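Local coordinates for peroxisomal fatty acid beta-oxidation multifunctional protein MFP2 (Arabidopsis thaliana, PDB 2WTB) that catalyses the hydration of enoyl-CoA and the dehydrogenation of 3-hydroxyacyl-CoA in peroxisomal fatty acid beta-oxidation during seed germination, at residues A424-T429 and A448-P453; N50-I55 and A101-V106; P138-G143 and E165-S170. All coordinates share one frame; numbering follows the deposited sequence.

Contact 1: residues A424-T429 and A448-P453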
# COMPACT_ATOMS: atom_id res chain seq x y z
N ALA A 424 13.58 -20.14 9.48
CA ALA A 424 13.31 -19.36 8.29
C ALA A 424 14.59 -18.91 7.59
O ALA A 424 15.62 -18.69 8.24
CB ALA A 424 12.44 -18.15 8.64
N SER A 425 14.52 -18.77 6.27
CA SER A 425 15.66 -18.32 5.49
C SER A 425 15.29 -17.17 4.56
O SER A 425 14.21 -17.14 3.98
CB SER A 425 16.24 -19.47 4.67
OG SER A 425 17.13 -18.98 3.68
N ASN A 426 16.22 -16.22 4.43
CA ASN A 426 16.04 -15.07 3.55
C ASN A 426 16.63 -15.34 2.17
O ASN A 426 16.81 -14.43 1.36
CB ASN A 426 16.69 -13.84 4.19
CG ASN A 426 16.68 -12.63 3.27
OD1 ASN A 426 15.62 -12.18 2.82
ND2 ASN A 426 17.86 -12.09 2.99
N THR A 427 16.92 -16.61 1.90
CA THR A 427 17.51 -17.02 0.62
C THR A 427 16.70 -16.48 -0.55
O THR A 427 15.49 -16.27 -0.44
CB THR A 427 17.61 -18.55 0.51
OG1 THR A 427 18.19 -18.90 -0.76
CG2 THR A 427 16.23 -19.18 0.63
N SER A 428 17.37 -16.28 -1.68
CA SER A 428 16.72 -15.69 -2.85
C SER A 428 16.91 -16.54 -4.10
O SER A 428 16.10 -16.49 -5.02
CB SER A 428 17.27 -14.28 -3.09
OG SER A 428 16.54 -13.62 -4.11
N THR A 429 17.99 -17.32 -4.13
CA THR A 429 18.35 -18.08 -5.32
C THR A 429 18.53 -19.57 -5.04
O THR A 429 18.86 -20.34 -5.94
CB THR A 429 19.65 -17.55 -5.94
OG1 THR A 429 20.73 -17.75 -5.03
CG2 THR A 429 19.52 -16.06 -6.25
N ALA A 448 11.45 -16.61 4.46
CA ALA A 448 11.10 -15.23 4.79
C ALA A 448 11.88 -14.29 3.88
O ALA A 448 12.97 -13.83 4.22
CB ALA A 448 11.40 -14.94 6.25
N HIS A 449 11.32 -14.02 2.71
CA HIS A 449 12.03 -13.28 1.67
C HIS A 449 11.75 -11.78 1.74
O HIS A 449 10.61 -11.34 1.55
CB HIS A 449 11.67 -13.82 0.29
CG HIS A 449 12.55 -13.31 -0.81
ND1 HIS A 449 12.08 -12.47 -1.80
CD2 HIS A 449 13.86 -13.51 -1.06
CE1 HIS A 449 13.08 -12.19 -2.62
NE2 HIS A 449 14.17 -12.80 -2.20
N PHE A 450 12.79 -11.01 2.01
CA PHE A 450 12.68 -9.56 2.09
C PHE A 450 13.31 -8.90 0.87
O PHE A 450 14.12 -9.50 0.17
CB PHE A 450 13.35 -9.02 3.35
CG PHE A 450 12.65 -9.40 4.63
CD1 PHE A 450 12.83 -10.65 5.19
CD2 PHE A 450 11.84 -8.49 5.28
CE1 PHE A 450 12.20 -10.99 6.37
CE2 PHE A 450 11.20 -8.82 6.46
CZ PHE A 450 11.38 -10.08 7.00
N PHE A 451 12.94 -7.65 0.63
CA PHE A 451 13.53 -6.88 -0.46
C PHE A 451 14.27 -5.68 0.11
O PHE A 451 13.72 -4.91 0.90
CB PHE A 451 12.44 -6.44 -1.44
CG PHE A 451 11.65 -7.58 -2.00
CD1 PHE A 451 10.61 -8.15 -1.27
CD2 PHE A 451 11.93 -8.10 -3.26
CE1 PHE A 451 9.88 -9.20 -1.78
CE2 PHE A 451 11.20 -9.15 -3.78
CZ PHE A 451 10.17 -9.70 -3.04
N SER A 452 15.52 -5.52 -0.29
CA SER A 452 16.34 -4.41 0.18
C SER A 452 15.82 -3.08 -0.36
O SER A 452 15.44 -2.99 -1.52
CB SER A 452 17.80 -4.61 -0.24
OG SER A 452 18.62 -3.56 0.26
N PRO A 453 15.78 -2.05 0.50
CA PRO A 453 16.14 -2.11 1.92
C PRO A 453 15.08 -2.84 2.75
O PRO A 453 13.90 -2.52 2.65
CB PRO A 453 16.21 -0.63 2.34
CG PRO A 453 16.28 0.14 1.06
CD PRO A 453 15.50 -0.67 0.08
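In the Rossmann-type NAD-binding domain of the dehydrogenase, N426 and S428 meet F450 and H449 where two neighbouring parallel strands, 422-425 and 445-450, run out at their C-terminal ends. The strands belong to one beta-alpha-beta unit, and A448 N still donates to S425 O (2.9 Å). Beyond that bond the first chain turns off, and side chains take over. N426 holds CG anti to its backbone N (chi1 174°), which carries OD1 across to F450 N at 3.2 Å; the N-H points almost straight at the oxygen (170°) and arrives nearly along the C=O axis. The same OD1 lies at the edge of the F450 ring, and N426 and F450 both rest on M323 of helix 322-332. S425 OG accepts from T427 N in an ST turn and is also hydrogen-bonded to E397, which probably helps to hold the bend. H449 turns CG anti to its backbone N (chi1 -169°), which brings the imidazole beside residues 426-428, while F496 meets the ring edge-to-face. T427 O approaches the ring obliquely, 3.3 Å from H449 CD2. At the ring edge, H449 NE2 and S428 OG share a hydrogen bond of 3.2 Å.

Contact 2: residues N50-I55 and A101-V106; sequences NDVKAI and ARKPSV
K103 reaches V52, and P104 to V106 pair with I55, where the parallel strands 54-59 and 105-109 of the crotonase-fold sheet begin side by side. I55 sits opposite S105 and binds the residues flanking it: I55 N donates to P104 O at 2.9 Å, and V106 N donates to I55 O at the same length. Beside the second bond, S105 CA makes a CH...O contact with I55 O at 3.1 Å. Ahead of this pairing the lysine bridges the diverging chains. K103 sets CG anti to its carbonyl carbon (chi1 -72°) and extends from there, which takes its methylenes past K53 O, with K103 CG 3.4 Å from that oxygen, and its ammonium ends at V52 O (K103 NZ to V52 O 2.8 Å), well above the carbonyl plane. I55 CD1 touches K103 CB at 4.1 Å, the two side chains crossing at about a right angle, and A54 CB packs on P104 CD at 3.8 Å. Outside the two segments K103 NZ is also bonded to A46 O, in the last turn of helix 33-46, and two backbone carbonyls grip it. An alanine in place of K103 would probably leave V52 O and A46 O without their common donor and open a gap beside K53 O where the methylenes lay. Farther out, V52 and I55 pack on A46, I55 also meets Y43 and I21, and P104 lies against I204 and V205 of helix 193-205. S105 OG is hydrogen-bonded to Y43 OH.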
# COMPACT_ATOMS: atom_id res chain seq x y z
N ASN A 50 -40.53 18.58 21.55
CA ASN A 50 -40.43 19.78 22.36
C ASN A 50 -39.41 19.63 23.48
O ASN A 50 -38.82 20.62 23.93
CB ASN A 50 -41.79 20.15 22.94
CG ASN A 50 -42.79 20.54 21.87
OD1 ASN A 50 -42.43 21.15 20.87
ND2 ASN A 50 -44.05 20.18 22.09
N ASP A 51 -39.21 18.40 23.93
CA ASP A 51 -38.28 18.12 25.03
C ASP A 51 -36.82 18.11 24.57
O ASP A 51 -35.91 18.03 25.38
CB ASP A 51 -38.63 16.79 25.71
CG ASP A 51 -38.78 15.66 24.72
OD1 ASP A 51 -38.47 15.85 23.53
OD2 ASP A 51 -39.22 14.56 25.13
N VAL A 52 -36.62 18.20 23.26
CA VAL A 52 -35.27 18.25 22.70
C VAL A 52 -34.84 19.69 22.42
O VAL A 52 -35.59 20.46 21.81
CB VAL A 52 -35.17 17.42 21.41
CG1 VAL A 52 -33.78 17.55 20.80
CG2 VAL A 52 -35.50 15.97 21.70
N LYS A 53 -33.64 20.05 22.86
CA LYS A 53 -33.12 21.40 22.68
C LYS A 53 -31.98 21.43 21.67
O LYS A 53 -31.86 22.37 20.88
CB LYS A 53 -32.63 21.98 24.01
CG LYS A 53 -33.71 22.16 25.06
CD LYS A 53 -33.15 22.82 26.31
CE LYS A 53 -34.21 23.02 27.37
NZ LYS A 53 -33.63 23.64 28.59
N ALA A 54 -31.15 20.40 21.70
CA ALA A 54 -30.01 20.31 20.79
C ALA A 54 -29.66 18.84 20.54
O ALA A 54 -30.32 17.94 21.07
CB ALA A 54 -28.81 21.05 21.36
N ILE A 55 -28.63 18.61 19.74
CA ILE A 55 -28.23 17.26 19.39
C ILE A 55 -26.72 17.08 19.56
O ILE A 55 -25.95 18.00 19.31
CB ILE A 55 -28.61 16.89 17.94
CG1 ILE A 55 -30.13 16.79 17.79
CG2 ILE A 55 -27.96 15.60 17.51
CD1 ILE A 55 -30.81 18.11 17.48
N ALA A 101 -30.47 23.24 10.61
CA ALA A 101 -31.56 23.04 11.55
C ALA A 101 -31.64 24.17 12.56
O ALA A 101 -30.65 24.88 12.79
CB ALA A 101 -31.41 21.70 12.26
N ARG A 102 -32.80 24.34 13.18
CA ARG A 102 -32.97 25.35 14.22
C ARG A 102 -32.64 24.79 15.60
O ARG A 102 -33.08 25.32 16.62
CB ARG A 102 -34.38 25.94 14.18
CG ARG A 102 -34.50 27.15 13.26
CD ARG A 102 -35.94 27.64 13.14
NE ARG A 102 -36.73 26.78 12.26
CZ ARG A 102 -37.95 27.09 11.83
NH1 ARG A 102 -38.52 28.23 12.18
NH2 ARG A 102 -38.60 26.25 11.03
N LYS A 103 -31.85 23.72 15.61
CA LYS A 103 -31.30 23.17 16.84
C LYS A 103 -29.85 22.76 16.59
O LYS A 103 -29.56 22.05 15.62
CB LYS A 103 -32.11 21.97 17.32
CG LYS A 103 -33.47 22.34 17.89
CD LYS A 103 -34.25 21.11 18.32
CE LYS A 103 -35.61 21.51 18.88
NZ LYS A 103 -36.45 20.33 19.19
N PRO A 104 -28.94 23.21 17.46
CA PRO A 104 -27.50 23.02 17.26
C PRO A 104 -27.07 21.57 17.43
O PRO A 104 -27.63 20.86 18.26
CB PRO A 104 -26.87 23.88 18.37
CG PRO A 104 -28.00 24.64 19.01
CD PRO A 104 -29.23 23.83 18.76
N SER A 105 -26.09 21.15 16.65
CA SER A 105 -25.51 19.82 16.78
C SER A 105 -24.05 19.96 17.19
O SER A 105 -23.36 20.88 16.75
CB SER A 105 -25.59 19.05 15.46
OG SER A 105 -26.94 18.78 15.10
N VAL A 106 -23.59 19.05 18.04
CA VAL A 106 -22.19 19.01 18.42
C VAL A 106 -21.66 17.59 18.27
O VAL A 106 -22.27 16.64 18.74
CB VAL A 106 -21.97 19.46 19.88
CG1 VAL A 106 -20.51 19.34 20.26
CG2 VAL A 106 -22.46 20.88 20.07

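Contact 3: residues P138-G143 and E165-S170; sequences PELQLG and EMILTS
L140 pushes into the C-terminal turn of helix 160-169, and this is the tight part of the contact. L140 CD2 lies 3.1 Å from I167 O, and L140 CD1 meets I167 CG2 at 3.6 Å, the two side chains crossing obliquely. S170, which leaves the helix with positive phi, points its side chain back at the 3-10 turn and brings S170 OG to 3.5 Å from L140 CB. On the solvent side less is touched. There the exposed Q141, extended beyond CG, runs past S170 with few atoms, Q141 CG 3.5 Å from S170 CB, and the partly exposed L168 offers only CD2, 3.8 Å from L140 CD2. Between P138 and L140 stands E139, the predicted proton acceptor of the hydratase site. The side chain of E139 makes no contact with 165-170; the helix end meets the turn, in which Q141 N is bonded to P138 O, mainly through L140, Q141 and S170. C251 of helix 247-260 touches both L140 and I167, and P146 adds to the packing round L140. Strand 134-136 leads into the turn, and strand 173-174, which follows the helix, runs antiparallel to strand 134-136 in a small sheet.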
# COMPACT_ATOMS: atom_id res chain seq x y z
N PRO A 138 -9.13 10.66 3.39
CA PRO A 138 -8.30 9.70 2.66
C PRO A 138 -8.88 9.30 1.30
O PRO A 138 -8.23 8.56 0.57
CB PRO A 138 -8.29 8.47 3.59
CG PRO A 138 -9.00 8.90 4.86
CD PRO A 138 -9.90 10.01 4.46
N GLU A 139 -10.07 9.80 0.98
CA GLU A 139 -10.78 9.40 -0.23
C GLU A 139 -9.90 9.28 -1.48
O GLU A 139 -10.03 8.34 -2.26
CB GLU A 139 -11.95 10.34 -0.52
CG GLU A 139 -13.21 10.05 0.28
CD GLU A 139 -13.24 10.75 1.62
OE1 GLU A 139 -12.18 11.23 2.07
OE2 GLU A 139 -14.33 10.84 2.22
N LEU A 140 -9.00 10.24 -1.67
CA LEU A 140 -8.19 10.28 -2.89
C LEU A 140 -7.33 9.04 -3.10
O LEU A 140 -6.99 8.70 -4.23
CB LEU A 140 -7.34 11.55 -2.95
CG LEU A 140 -7.94 12.73 -3.70
CD1 LEU A 140 -9.19 13.25 -2.99
CD2 LEU A 140 -6.92 13.84 -3.86
N GLN A 141 -6.97 8.36 -2.01
CA GLN A 141 -6.14 7.16 -2.12
C GLN A 141 -6.88 6.03 -2.83
O GLN A 141 -6.26 5.13 -3.40
CB GLN A 141 -5.65 6.70 -0.75
CG GLN A 141 -4.41 7.44 -0.27
CD GLN A 141 -3.86 6.90 1.04
OE1 GLN A 141 -4.58 6.25 1.81
NE2 GLN A 141 -2.59 7.17 1.31
N LEU A 142 -8.21 6.07 -2.79
CA LEU A 142 -9.02 5.06 -3.46
C LEU A 142 -9.44 5.53 -4.84
O LEU A 142 -10.17 4.83 -5.55
CB LEU A 142 -10.25 4.71 -2.62
CG LEU A 142 -9.98 4.20 -1.20
CD1 LEU A 142 -11.28 3.78 -0.53
CD2 LEU A 142 -8.99 3.05 -1.23
N GLY A 143 -8.98 6.72 -5.22
CA GLY A 143 -9.33 7.28 -6.51
C GLY A 143 -10.71 7.91 -6.50
O GLY A 143 -11.29 8.17 -7.55
N GLU A 165 -3.56 20.31 1.25
CA GLU A 165 -2.55 19.35 1.65
C GLU A 165 -3.20 18.06 2.11
O GLU A 165 -2.87 16.98 1.62
CB GLU A 165 -1.67 19.92 2.77
CG GLU A 165 -0.62 18.94 3.28
CD GLU A 165 -0.05 19.34 4.62
OE1 GLU A 165 -0.25 20.51 5.03
OE2 GLU A 165 0.60 18.50 5.27
N MET A 166 -4.15 18.17 3.04
CA MET A 166 -4.83 17.01 3.60
C MET A 166 -5.53 16.18 2.53
O MET A 166 -5.38 14.96 2.47
CB MET A 166 -5.83 17.44 4.67
CG MET A 166 -5.20 18.06 5.90
SD MET A 166 -6.43 18.59 7.11
CE MET A 166 -7.19 17.02 7.52
N ILE A 167 -6.31 16.85 1.68
CA ILE A 167 -7.08 16.15 0.66
C ILE A 167 -6.20 15.52 -0.42
O ILE A 167 -6.46 14.40 -0.86
CB ILE A 167 -8.10 17.09 -0.01
CG1 ILE A 167 -9.13 17.56 1.01
CG2 ILE A 167 -8.79 16.38 -1.17
CD1 ILE A 167 -10.29 18.31 0.39
N LEU A 168 -5.16 16.23 -0.83
CA LEU A 168 -4.27 15.72 -1.87
C LEU A 168 -3.35 14.63 -1.34
O LEU A 168 -3.19 13.58 -1.96
CB LEU A 168 -3.46 16.85 -2.50
CG LEU A 168 -4.25 17.83 -3.36
CD1 LEU A 168 -3.32 18.84 -4.02
CD2 LEU A 168 -5.06 17.09 -4.41
N THR A 169 -2.74 14.88 -0.18
CA THR A 169 -1.82 13.92 0.42
C THR A 169 -2.58 12.76 1.04
O THR A 169 -2.03 11.68 1.24
CB THR A 169 -0.94 14.59 1.49
OG1 THR A 169 -0.39 15.80 0.97
CG2 THR A 169 0.20 13.66 1.89
N SER A 170 -3.86 12.99 1.35
CA SER A 170 -4.71 11.97 1.95
C SER A 170 -4.32 11.64 3.39
O SER A 170 -4.94 10.80 4.03
CB SER A 170 -4.71 10.69 1.10
OG SER A 170 -5.52 10.84 -0.05

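Contacts 2 and 3 both belong to the hydratase/isomerase part of the chain, contact 1 to the NAD-binding part of the dehydrogenase. Contact 3 is nearest the middle of the molecule, its centre 14 Å from that of the chain, and holds the predicted proton acceptor E139; the side chain of its I167 lies about 8 Å from that of E119, the predicted nucleophile. Contact 2 starts strands of the same crotonase-fold unit, about 18 Å from contact 3 between nearest atoms. Again between nearest atoms, contact 1 comes within about 19 Å of contact 3 but stays about 44 Å from contact 2, on the other side of the chain's centre. No two of the contacts touch.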